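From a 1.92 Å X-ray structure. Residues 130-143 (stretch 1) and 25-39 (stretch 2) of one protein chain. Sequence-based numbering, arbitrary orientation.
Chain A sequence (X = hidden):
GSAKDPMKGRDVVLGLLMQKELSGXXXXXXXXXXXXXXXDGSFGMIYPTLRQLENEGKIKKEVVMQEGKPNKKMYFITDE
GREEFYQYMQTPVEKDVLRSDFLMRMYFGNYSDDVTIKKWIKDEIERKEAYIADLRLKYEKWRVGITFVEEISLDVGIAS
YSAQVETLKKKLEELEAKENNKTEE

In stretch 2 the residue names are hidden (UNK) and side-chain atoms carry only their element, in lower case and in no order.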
# COMPACT_ATOMS: atom_id res chain seq x y z
N ALA A 130 -12.21 0.30 12.27
CA ALA A 130 -11.38 -0.30 13.33
C ALA A 130 -9.92 0.23 13.31
O ALA A 130 -9.41 0.67 14.35
CB ALA A 130 -11.40 -1.82 13.22
N TYR A 131 -9.30 0.24 12.12
CA TYR A 131 -7.92 0.77 11.94
C TYR A 131 -7.82 2.21 12.43
O TYR A 131 -6.84 2.59 13.09
CB TYR A 131 -7.48 0.83 10.49
CG TYR A 131 -7.41 -0.44 9.67
CD1 TYR A 131 -7.21 -1.69 10.25
CD2 TYR A 131 -7.48 -0.36 8.28
CE1 TYR A 131 -7.14 -2.85 9.44
CE2 TYR A 131 -7.43 -1.48 7.47
CZ TYR A 131 -7.27 -2.73 8.04
OH TYR A 131 -7.21 -3.82 7.19
N ILE A 132 -8.82 3.01 12.09
CA ILE A 132 -8.84 4.40 12.49
C ILE A 132 -8.72 4.44 14.00
O ILE A 132 -7.71 4.94 14.50
CB ILE A 132 -10.10 5.15 11.96
CG1 ILE A 132 -9.94 5.43 10.45
CG2 ILE A 132 -10.28 6.47 12.68
CD1 ILE A 132 -11.23 5.96 9.76
N ALA A 133 -9.72 3.87 14.70
CA ALA A 133 -9.71 3.74 16.18
C ALA A 133 -8.42 3.15 16.76
O ALA A 133 -7.88 3.66 17.73
CB ALA A 133 -10.92 2.90 16.64
N ASP A 134 -7.92 2.07 16.20
CA ASP A 134 -6.70 1.45 16.73
C ASP A 134 -5.55 2.50 16.76
O ASP A 134 -5.02 2.85 17.82
CB ASP A 134 -6.32 0.24 15.86
CG ASP A 134 -5.56 -0.84 16.64
OD1 ASP A 134 -5.99 -1.23 17.76
OD2 ASP A 134 -4.52 -1.31 16.10
N LEU A 135 -5.29 3.06 15.59
CA LEU A 135 -4.04 3.75 15.27
C LEU A 135 -3.68 4.87 16.23
O LEU A 135 -2.55 4.98 16.66
CB LEU A 135 -4.12 4.28 13.83
CG LEU A 135 -2.83 4.54 13.07
CD1 LEU A 135 -1.85 3.37 13.24
CD2 LEU A 135 -3.17 4.78 11.61
N ARG A 136 -4.66 5.70 16.55
CA ARG A 136 -4.45 6.84 17.44
C ARG A 136 -3.81 6.36 18.77
O ARG A 136 -2.73 6.80 19.19
CB ARG A 136 -5.81 7.57 17.66
CG ARG A 136 -6.89 7.35 16.47
CD ARG A 136 -8.16 8.25 16.55
NE ARG A 136 -8.02 9.52 15.81
CZ ARG A 136 -8.98 10.12 15.09
NH1 ARG A 136 -10.19 9.58 14.95
NH2 ARG A 136 -8.72 11.27 14.46
N LEU A 137 -4.46 5.41 19.40
CA LEU A 137 -4.01 4.86 20.68
C LEU A 137 -2.60 4.21 20.58
O LEU A 137 -1.75 4.36 21.47
CB LEU A 137 -5.03 3.86 21.17
CG LEU A 137 -6.21 4.44 21.98
CD1 LEU A 137 -7.00 3.30 22.58
CD2 LEU A 137 -5.75 5.42 23.08
N LYS A 138 -2.35 3.53 19.48
CA LYS A 138 -1.03 2.93 19.26
C LYS A 138 0.09 3.97 19.11
O LYS A 138 1.20 3.72 19.55
CB LYS A 138 -1.09 2.00 18.06
CG LYS A 138 -2.07 0.83 18.24
CD LYS A 138 -1.89 0.12 19.56
CE LYS A 138 -2.61 -1.21 19.59
NZ LYS A 138 -2.67 -1.69 20.98
N TYR A 139 -0.17 5.12 18.50
CA TYR A 139 0.87 6.17 18.41
C TYR A 139 1.19 6.76 19.79
O TYR A 139 2.32 7.08 20.07
CB TYR A 139 0.47 7.28 17.43
CG TYR A 139 0.90 7.07 16.01
CD1 TYR A 139 0.35 6.07 15.22
CD2 TYR A 139 1.86 7.89 15.43
CE1 TYR A 139 0.71 5.92 13.90
CE2 TYR A 139 2.25 7.73 14.10
CZ TYR A 139 1.67 6.74 13.35
OH TYR A 139 2.05 6.58 12.04
N GLU A 140 0.19 6.86 20.67
CA GLU A 140 0.44 7.33 22.03
C GLU A 140 1.27 6.33 22.86
O GLU A 140 2.00 6.73 23.76
CB GLU A 140 -0.89 7.65 22.74
CG GLU A 140 -1.67 8.78 22.03
CD GLU A 140 -3.04 9.10 22.65
OE1 GLU A 140 -3.62 8.25 23.38
OE2 GLU A 140 -3.54 10.22 22.37
N LYS A 141 1.13 5.03 22.57
CA LYS A 141 1.94 3.98 23.17
C LYS A 141 3.39 4.00 22.64
O LYS A 141 4.35 3.98 23.40
CB LYS A 141 1.30 2.61 22.91
CG LYS A 141 2.12 1.40 23.42
CD LYS A 141 1.39 0.05 23.18
CE LYS A 141 2.21 -1.14 23.72
NZ LYS A 141 1.71 -2.46 23.25
N TRP A 142 3.54 4.06 21.32
CA TRP A 142 4.88 3.94 20.70
C TRP A 142 5.67 5.23 20.56
O TRP A 142 6.91 5.19 20.56
CB TRP A 142 4.81 3.22 19.35
CG TRP A 142 4.52 1.77 19.56
CD1 TRP A 142 3.37 1.11 19.22
CD2 TRP A 142 5.36 0.80 20.21
NE1 TRP A 142 3.44 -0.19 19.59
CE2 TRP A 142 4.65 -0.42 20.22
CE3 TRP A 142 6.64 0.84 20.76
CZ2 TRP A 142 5.18 -1.60 20.75
CZ3 TRP A 142 7.17 -0.34 21.32
CH2 TRP A 142 6.44 -1.54 21.29
N ARG A 143 4.96 6.36 20.44
CA ARG A 143 5.63 7.64 20.27
C ARG A 143 5.22 8.58 21.39
O ARG A 143 4.49 9.57 21.19
CB ARG A 143 5.29 8.27 18.92
CG ARG A 143 5.66 7.42 17.65
CD ARG A 143 7.11 7.63 17.26
NE ARG A 143 7.98 7.06 18.27
CZ ARG A 143 9.18 7.51 18.65
NH1 ARG A 143 9.76 8.59 18.13
NH2 ARG A 143 9.81 6.84 19.60
N UNK A 25 10.44 -8.87 20.44
CA UNK A 25 9.02 -8.79 20.77
C UNK A 25 8.49 -7.39 20.41
O UNK A 25 7.49 -7.23 19.70
c UNK A 25 4.88 -8.89 23.87
c UNK A 25 5.82 -7.97 24.28
o UNK A 25 3.60 -8.86 24.38
c UNK A 25 8.85 -9.02 22.26
c UNK A 25 7.45 -8.96 22.80
c UNK A 25 7.10 -8.02 23.75
c UNK A 25 5.21 -9.84 22.92
c UNK A 25 6.49 -9.88 22.41
N UNK A 26 9.20 -6.39 20.90
CA UNK A 26 8.79 -5.02 20.71
C UNK A 26 8.85 -4.55 19.24
O UNK A 26 7.94 -3.84 18.79
c UNK A 26 8.96 -3.98 23.06
c UNK A 26 9.58 -4.09 21.63
o UNK A 26 9.54 -3.30 23.90
o UNK A 26 7.86 -4.52 23.33
N UNK A 27 9.87 -4.97 18.50
CA UNK A 27 9.93 -4.66 17.10
C UNK A 27 8.70 -5.21 16.38
O UNK A 27 8.06 -4.48 15.60
c UNK A 27 12.40 -4.46 17.04
c UNK A 27 11.21 -5.22 16.47
c UNK A 27 11.13 -5.10 14.96
c UNK A 27 13.75 -5.07 16.67
N UNK A 28 8.35 -6.47 16.65
CA UNK A 28 7.16 -7.05 16.06
C UNK A 28 5.87 -6.27 16.41
O UNK A 28 5.01 -6.06 15.55
c UNK A 28 7.02 -8.53 16.45
c UNK A 28 7.98 -10.89 16.02
c UNK A 28 6.69 -11.58 15.86
n UNK A 28 6.79 -13.02 16.18
c UNK A 28 7.95 -9.44 15.60
N UNK A 29 5.72 -5.87 17.65
CA UNK A 29 4.47 -5.20 18.03
C UNK A 29 4.41 -3.84 17.34
O UNK A 29 3.37 -3.50 16.81
c UNK A 29 2.87 -4.55 19.87
c UNK A 29 3.23 -7.36 20.28
c UNK A 29 4.28 -5.08 19.55
c UNK A 29 4.47 -6.45 20.23
N UNK A 30 5.51 -3.09 17.30
CA UNK A 30 5.49 -1.78 16.60
C UNK A 30 5.12 -1.97 15.14
O UNK A 30 4.34 -1.21 14.57
c UNK A 30 7.27 -0.85 18.05
c UNK A 30 6.48 0.49 16.15
c UNK A 30 6.79 -0.96 16.66
N UNK A 31 5.66 -3.02 14.54
CA UNK A 31 5.30 -3.37 13.17
C UNK A 31 3.80 -3.63 13.00
O UNK A 31 3.18 -3.12 12.06
c UNK A 31 9.36 -3.76 11.10
c UNK A 31 8.39 -4.02 12.07
c UNK A 31 7.70 -4.08 9.39
c UNK A 31 6.05 -4.60 12.70
c UNK A 31 7.10 -4.33 11.68
c UNK A 31 9.01 -3.80 9.75
c UNK A 31 6.78 -4.34 10.35
N UNK A 32 3.22 -4.42 13.88
CA UNK A 32 1.81 -4.76 13.74
C UNK A 32 0.93 -3.56 14.03
O UNK A 32 -0.15 -3.43 13.45
c UNK A 32 1.77 -8.03 15.87
o UNK A 32 2.16 -9.22 15.86
c UNK A 32 2.13 -7.14 14.67
o UNK A 32 1.10 -7.55 16.83
c UNK A 32 1.38 -5.84 14.71
N UNK A 33 1.36 -2.73 14.98
CA UNK A 33 0.53 -1.63 15.47
C UNK A 33 0.53 -0.43 14.52
O UNK A 33 -0.51 0.22 14.33
o UNK A 33 1.16 -1.73 19.12
c UNK A 33 0.64 -2.02 18.02
c UNK A 33 1.06 -1.14 16.84
o UNK A 33 -0.19 -2.97 17.88
N UNK A 34 1.70 -0.12 13.95
CA UNK A 34 1.97 1.12 13.24
C UNK A 34 2.31 0.84 11.78
O UNK A 34 1.60 1.32 10.88
c UNK A 34 2.82 2.35 15.30
c UNK A 34 3.64 2.99 13.02
c UNK A 34 3.16 1.87 13.89
N UNK A 35 3.34 0.04 11.52
CA UNK A 35 3.83 -0.13 10.13
C UNK A 35 2.93 -0.95 9.20
O UNK A 35 3.03 -0.81 7.98
c UNK A 35 6.27 0.33 10.60
c UNK A 35 7.51 1.37 12.39
c UNK A 35 6.92 1.17 9.75
c UNK A 35 8.11 2.17 11.56
c UNK A 35 6.56 0.45 11.93
c UNK A 35 7.84 2.08 10.24
c UNK A 35 5.28 -0.65 10.11
N UNK A 36 2.04 -1.77 9.73
CA UNK A 36 1.00 -2.44 8.92
C UNK A 36 0.18 -1.39 8.11
O UNK A 36 -0.43 -1.72 7.08
o UNK A 36 -0.87 -4.08 9.04
c UNK A 36 -0.65 -2.48 10.77
c UNK A 36 0.09 -3.32 9.82
N UNK A 37 0.16 -0.14 8.56
CA UNK A 37 -0.66 0.88 7.91
C UNK A 37 0.07 1.61 6.80
O UNK A 37 -0.58 2.16 5.89
n UNK A 37 -3.18 0.26 11.61
c UNK A 37 -2.17 1.20 9.90
n UNK A 37 -3.44 0.77 9.55
c UNK A 37 -2.01 0.86 11.20
c UNK A 37 -1.24 1.85 8.93
c UNK A 37 -4.02 0.22 10.59
N UNK A 38 1.40 1.64 6.84
CA UNK A 38 2.12 2.37 5.80
C UNK A 38 3.41 1.73 5.28
O UNK A 38 4.01 2.26 4.35
c UNK A 38 4.62 3.96 7.19
c UNK A 38 5.50 4.11 8.26
c UNK A 38 2.75 4.29 8.67
c UNK A 38 3.63 4.48 9.74
c UNK A 38 3.26 4.01 7.39
c UNK A 38 2.33 3.83 6.23
c UNK A 38 4.98 4.37 9.54
N UNK A 39 3.84 0.58 5.84
CA UNK A 39 4.93 -0.18 5.27
C UNK A 39 4.72 -1.66 5.59
O UNK A 39 5.49 -2.29 6.34
c UNK A 39 9.05 -0.68 3.26
c UNK A 39 8.14 -0.71 4.30
c UNK A 39 7.47 1.55 3.77
c UNK A 39 6.32 0.34 5.71
c UNK A 39 7.34 0.39 4.58
c UNK A 39 8.38 1.60 2.71
c UNK A 39 9.17 0.49 2.46
O HOH W 1 -2.99 -0.37 14.47

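Position 25 carries one carbon and then a six-carbon ring bearing one oxygen, and it makes no contact with stretch 1; it is Tyr 25. Position 26 has two carbons, the second with two oxygens. Its backbone O lies 3.7 Å from Trp 142 CH2, and the two oxygens on one carbon mark a short carboxylate, Asp 26. Position 27 has four carbons, forked at the first with one arm two carbons long, and its CA-to-CB bond points away from stretch 1; this is Ile 27. Four carbons in a row ending in nitrogen identify position 28 as Lys 28, also without contact.

Position 29 repeats the four-carbon fork. Its CB sits 3.8 Å from Trp 142 CZ2, and the residue is Ile 29. At position 30 one carbon carries two others, and one of these methyls lies over a face of the Trp 142 ring. The residue is Val 30: its CG2 is 3.1 Å from the centroid of the six-membered ring and 5° off the normal, a CH-pi contact.

Position 31, one carbon and a plain six-carbon ring, points away and is Phe 31. Position 32 has three carbons, the third with two oxygens, and is out of reach: Glu 32. Position 33 has two carbons, the second with two oxygens, one of which meets the indole nitrogen of Trp 142. It is Asp 33, and the hydrogen bond from Trp 142 NE1 to Asp 33 OD2 measures 2.8 Å with an N-H...O angle of 164°, close to linear.

Position 34 has three carbons, forked at the first, and packs beside Tyr 139 and Trp 142; it is Val 34, with CG2 4.1 Å from Trp 142 CD1. Position 35, one carbon and a six-carbon ring, makes no contact: Phe 35. Position 36, one carbon bearing an oxygen and a carbon, is Thr 36, likewise without contact.

Position 37 has one carbon and a five-membered ring of three carbons and two nitrogens, the signature of His 37. Its edge is turned toward the face of Tyr 131, with centroids 5.2 Å apart and planes at 73°, while Leu 135 CD2 lies over one face, 4.3 Å from the centroid of the His 37 ring. Position 38, one carbon and a six-carbon ring, approaches the Tyr 139 hydroxyl; it is Phe 38, its CE2 3.5 Å from Tyr 139 OH. Position 39 has the same composition, stays out of reach and is Phe 39.

The helices approach to 9.4 Å at 138° between their N-to-C directions. Trp 142 fills a hole among Asp 26, Ile 29, Val 30 and Asp 33, so one indole combines apolar packing with a directed polar bond. Lys 138 and Lys 141 place positive charge near Asp 33, beyond salt-bridge range. Toward His 37, water 1 bridges the stretches, donating to Asp 33 O at 2.6 Å and Asp 134 OD2 at 2.4 Å.

Stretch 2, residues 25-39: YDIKIVFEDVFTHFF
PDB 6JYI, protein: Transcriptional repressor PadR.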